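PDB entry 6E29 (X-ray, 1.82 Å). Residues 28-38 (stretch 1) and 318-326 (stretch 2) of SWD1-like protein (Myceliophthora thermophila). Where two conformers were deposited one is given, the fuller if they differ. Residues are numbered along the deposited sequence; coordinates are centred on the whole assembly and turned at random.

Stretch 1 28-38: STCVRFNRKGD
Stretch 2 (318-326) GVIEWHPHR

How do the two backbones lie? Residues 28-33 and 318-322 are strands running nearly parallel, with 12° between their N-to-C directions and a closest axis approach of 6.3 Å. Cys30 CA is 5.5 Å from Val319 CA and Arg32 CA 6.3 Å from Glu321 CA; at the end of the first strand Phe33 CA lies 6.3 Å from His323 CA, and in the following loops Gly37 CA lies 5.7 Å from Pro324 CA. No direct backbone hydrogen bond joins the strands. Instead, one water accepts from Val319 N (2.9 Å) and donates to Thr29 O (3.0 Å), while a second accepts from Phe33 N (2.9 Å) and donates to Glu321 OE1 (2.6 Å). Val31 N, covered by Val319 CG1 at 3.7 Å, finds no polar partner. In all, 572 Å² is buried, both sides summed.

Which apolar and aromatic surfaces fill the gap? Val319 (chi1 160°, t) points toward stretch 1; its CG1 meets Val31 CG2 at 4.0 Å, Val31 being m, and its CG2 lies 3.4 Å from Thr29 O. The branched valines fill part of the gap between the strands with apolar contact. Farther along, Phe33 (chi1 -70°, m; chi2 -83°) points toward stretch 2 and buries the largest area on its side, 83 Å². His323 (chi1 -170°, t; chi2 -92°) turns its edge to the Phe33 face, with centroids 5.0 Å apart and planes at 72°; His323 CD2 comes 3.6 Å from Phe33 CE1. His323 CA also sits over the Phe33 face, 3.9 Å from the ring centroid of CG, CD1, CD2, CE1, CE2 and CZ, in a CH-pi contact. Pro324, with a C-gamma endo pucker, adds its CD 3.6 Å from Phe33 CB.

Where do charges meet? Glu321 (m, m, chi3 -41°) points toward stretch 1 and loses 80 Å² to it. Its aliphatic part packs against Val31, with CG 3.0 Å from Val31 O and 3.8 Å from Val31 CG2, while OE1 makes a long salt bridge to Arg32 NE at 3.8 Å. Although the CA-to-CB bond of Arg32 points away, its t, p, t chain carries the guanidinium within reach.

What fastens the turn after the strand? His323 NE2 donates to Gly37 O at 2.8 Å and 152°, while its ND1 accepts from His325 N and Arg326 N, both at 3.1 Å, so both ring nitrogens are used. His325 (chi1 -68°, m; chi2 -73°) adds a weak bond from NE2 to Arg35 O, 3.2 Å. Gly37 has phi/psi 81/16; a CB there would lie 2.7 Å from His323 CE1 and 3.0 Å from Pro324 CG, and would jam against the preceding carbonyl. Asn34 (p, chi2 -12°) braces the loop: OD1 accepts weakly from Gly37 N and ND2 donates to Asp38 OD1, each at 2.9 Å. Pro324 CG packs 3.4 Å from Asn34 O and 3.5 Å from Gly37 CA.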

# COMPACT_ATOMS: atom_id res chain seq x y z
N SER B 28 -1.14 12.50 12.14
CA SER B 28 -1.48 11.32 11.37
C SER B 28 -0.46 11.09 10.26
O SER B 28 -0.12 12.02 9.52
CB SER B 28 -2.88 11.47 10.77
OG SER B 28 -3.85 11.49 11.81
N THR B 29 0.01 9.85 10.13
CA THR B 29 0.93 9.50 9.05
C THR B 29 0.27 8.63 8.01
O THR B 29 0.81 8.50 6.91
CB THR B 29 2.16 8.74 9.57
OG1 THR B 29 1.76 7.55 10.26
CG2 THR B 29 2.97 9.59 10.48
N CYS B 30 -0.89 8.05 8.31
CA CYS B 30 -1.54 7.10 7.42
C CYS B 30 -3.02 7.03 7.82
O CYS B 30 -3.33 7.18 9.00
CB CYS B 30 -0.83 5.74 7.54
SG CYS B 30 -1.58 4.24 6.87
N VAL B 31 -3.89 6.72 6.85
CA VAL B 31 -5.32 6.48 7.12
C VAL B 31 -5.79 5.34 6.24
O VAL B 31 -5.22 5.10 5.18
CB VAL B 31 -6.19 7.70 6.82
CG1 VAL B 31 -6.12 8.67 7.98
CG2 VAL B 31 -5.75 8.29 5.50
N ARG B 32 -6.86 4.66 6.66
CA ARG B 32 -7.45 3.55 5.90
C ARG B 32 -8.87 3.34 6.40
O ARG B 32 -9.07 3.16 7.60
CB ARG B 32 -6.68 2.20 6.07
CG ARG B 32 -7.08 1.17 5.05
CD ARG B 32 -6.15 1.34 3.80
NE ARG B 32 -6.53 0.55 2.64
CZ ARG B 32 -5.92 -0.58 2.26
NH1 ARG B 32 -4.89 -1.07 2.98
NH2 ARG B 32 -6.33 -1.20 1.14
N PHE B 33 -9.84 3.38 5.49
CA PHE B 33 -11.24 3.06 5.84
C PHE B 33 -11.41 1.55 5.94
O PHE B 33 -10.74 0.80 5.23
CB PHE B 33 -12.18 3.58 4.76
CG PHE B 33 -12.30 5.08 4.72
CD1 PHE B 33 -13.18 5.71 5.59
CD2 PHE B 33 -11.59 5.86 3.79
CE1 PHE B 33 -13.35 7.14 5.60
CE2 PHE B 33 -11.78 7.30 3.79
CZ PHE B 33 -12.68 7.91 4.71
N ASN B 34 -12.33 1.08 6.81
CA ASN B 34 -12.68 -0.35 6.78
C ASN B 34 -13.60 -0.58 5.57
O ASN B 34 -13.91 0.34 4.81
CB ASN B 34 -13.26 -0.81 8.13
CG ASN B 34 -14.67 -0.26 8.41
OD1 ASN B 34 -15.14 0.64 7.72
ND2 ASN B 34 -15.35 -0.80 9.44
N ARG B 35 -13.99 -1.83 5.33
CA ARG B 35 -14.68 -2.10 4.06
C ARG B 35 -16.12 -1.62 4.06
O ARG B 35 -16.63 -1.21 3.01
CB ARG B 35 -14.62 -3.60 3.75
CG ARG B 35 -13.21 -4.13 3.88
CD ARG B 35 -12.93 -5.43 3.13
NE ARG B 35 -11.58 -5.38 2.59
CZ ARG B 35 -10.46 -5.38 3.32
NH1 ARG B 35 -10.51 -5.46 4.65
NH2 ARG B 35 -9.28 -5.29 2.71
N LYS B 36 -16.78 -1.67 5.21
CA LYS B 36 -18.13 -1.13 5.25
C LYS B 36 -18.13 0.38 5.19
O LYS B 36 -19.13 0.97 4.79
CB LYS B 36 -18.88 -1.58 6.52
CG LYS B 36 -19.55 -2.96 6.39
CD LYS B 36 -20.06 -3.53 7.72
CE LYS B 36 -21.57 -3.33 7.86
NZ LYS B 36 -21.81 -1.85 7.96
N GLY B 37 -17.02 1.02 5.52
CA GLY B 37 -16.92 2.45 5.45
C GLY B 37 -17.52 3.17 6.63
O GLY B 37 -17.79 4.36 6.53
N ASP B 38 -17.79 2.47 7.75
CA ASP B 38 -18.30 3.18 8.94
C ASP B 38 -17.20 3.55 9.92
O ASP B 38 -17.48 4.21 10.95
CB ASP B 38 -19.39 2.35 9.63
CG ASP B 38 -19.02 0.89 9.82
OD1 ASP B 38 -17.92 0.45 9.39
OD2 ASP B 38 -19.87 0.17 10.40
N GLY B 318 0.20 14.10 2.43
CA GLY B 318 0.86 12.81 2.35
C GLY B 318 -0.07 11.71 1.92
O GLY B 318 -0.51 11.64 0.76
N VAL B 319 -0.37 10.79 2.86
CA VAL B 319 -1.18 9.62 2.50
C VAL B 319 -2.58 10.06 2.19
O VAL B 319 -3.16 10.87 2.94
CB VAL B 319 -1.18 8.59 3.65
CG1 VAL B 319 -2.38 7.61 3.54
CG2 VAL B 319 0.15 7.81 3.64
N ILE B 320 -3.20 9.47 1.15
CA ILE B 320 -4.60 9.78 0.86
C ILE B 320 -5.37 8.48 0.72
O ILE B 320 -4.81 7.44 0.38
CB ILE B 320 -4.75 10.65 -0.42
CG1 ILE B 320 -4.20 9.87 -1.62
CG2 ILE B 320 -3.98 12.01 -0.23
CD1 ILE B 320 -4.33 10.60 -2.90
N GLU B 321 -6.68 8.54 0.95
CA GLU B 321 -7.51 7.34 0.88
C GLU B 321 -8.92 7.75 0.52
O GLU B 321 -9.43 8.72 1.09
CB GLU B 321 -7.58 6.60 2.21
CG GLU B 321 -6.32 5.89 2.55
CD GLU B 321 -6.03 4.76 1.57
OE1 GLU B 321 -6.97 4.02 1.17
OE2 GLU B 321 -4.86 4.64 1.18
N TRP B 322 -9.54 7.05 -0.41
CA TRP B 322 -10.96 7.28 -0.69
C TRP B 322 -11.85 6.41 0.20
O TRP B 322 -11.50 5.26 0.51
CB TRP B 322 -11.28 6.92 -2.14
CG TRP B 322 -10.67 7.79 -3.21
CD1 TRP B 322 -9.41 7.67 -3.76
CD2 TRP B 322 -11.31 8.86 -3.91
NE1 TRP B 322 -9.25 8.60 -4.78
CE2 TRP B 322 -10.41 9.32 -4.90
CE3 TRP B 322 -12.58 9.46 -3.83
CZ2 TRP B 322 -10.72 10.35 -5.76
CZ3 TRP B 322 -12.88 10.49 -4.69
CH2 TRP B 322 -11.96 10.92 -5.63
N HIS B 323 -13.06 6.91 0.46
CA HIS B 323 -14.09 6.11 1.15
C HIS B 323 -14.52 4.93 0.25
O HIS B 323 -14.55 5.05 -0.98
CB HIS B 323 -15.27 7.02 1.47
CG HIS B 323 -16.28 6.39 2.39
ND1 HIS B 323 -17.37 5.69 1.92
CD2 HIS B 323 -16.34 6.36 3.74
CE1 HIS B 323 -18.08 5.26 2.96
NE2 HIS B 323 -17.47 5.64 4.07
N PRO B 324 -14.84 3.75 0.83
CA PRO B 324 -15.16 2.58 -0.02
C PRO B 324 -16.51 2.62 -0.69
O PRO B 324 -16.81 1.71 -1.51
CB PRO B 324 -15.11 1.39 0.96
CG PRO B 324 -15.41 2.04 2.34
CD PRO B 324 -14.72 3.39 2.25
N HIS B 325 -17.39 3.58 -0.35
CA HIS B 325 -18.73 3.58 -0.92
C HIS B 325 -19.11 4.95 -1.48
O HIS B 325 -19.92 5.04 -2.40
CB HIS B 325 -19.80 3.14 0.09
CG HIS B 325 -19.67 1.69 0.45
ND1 HIS B 325 -20.02 0.69 -0.43
CD2 HIS B 325 -19.17 1.07 1.55
CE1 HIS B 325 -19.76 -0.49 0.11
NE2 HIS B 325 -19.23 -0.29 1.31
N ARG B 326 -18.57 6.01 -0.89
CA ARG B 326 -19.00 7.35 -1.23
C ARG B 326 -17.85 8.17 -1.81
O ARG B 326 -16.68 7.87 -1.59
CB ARG B 326 -19.53 8.11 -0.01
CG ARG B 326 -20.70 7.39 0.78
CD ARG B 326 -21.96 7.25 -0.09
NE ARG B 326 -23.01 6.52 0.64
CZ ARG B 326 -23.88 7.10 1.47
NH1 ARG B 326 -23.87 8.42 1.67
NH2 ARG B 326 -24.77 6.34 2.10
O HOH W 1 1.04 11.09 5.32
O HOH W 2 -8.99 3.40 2.75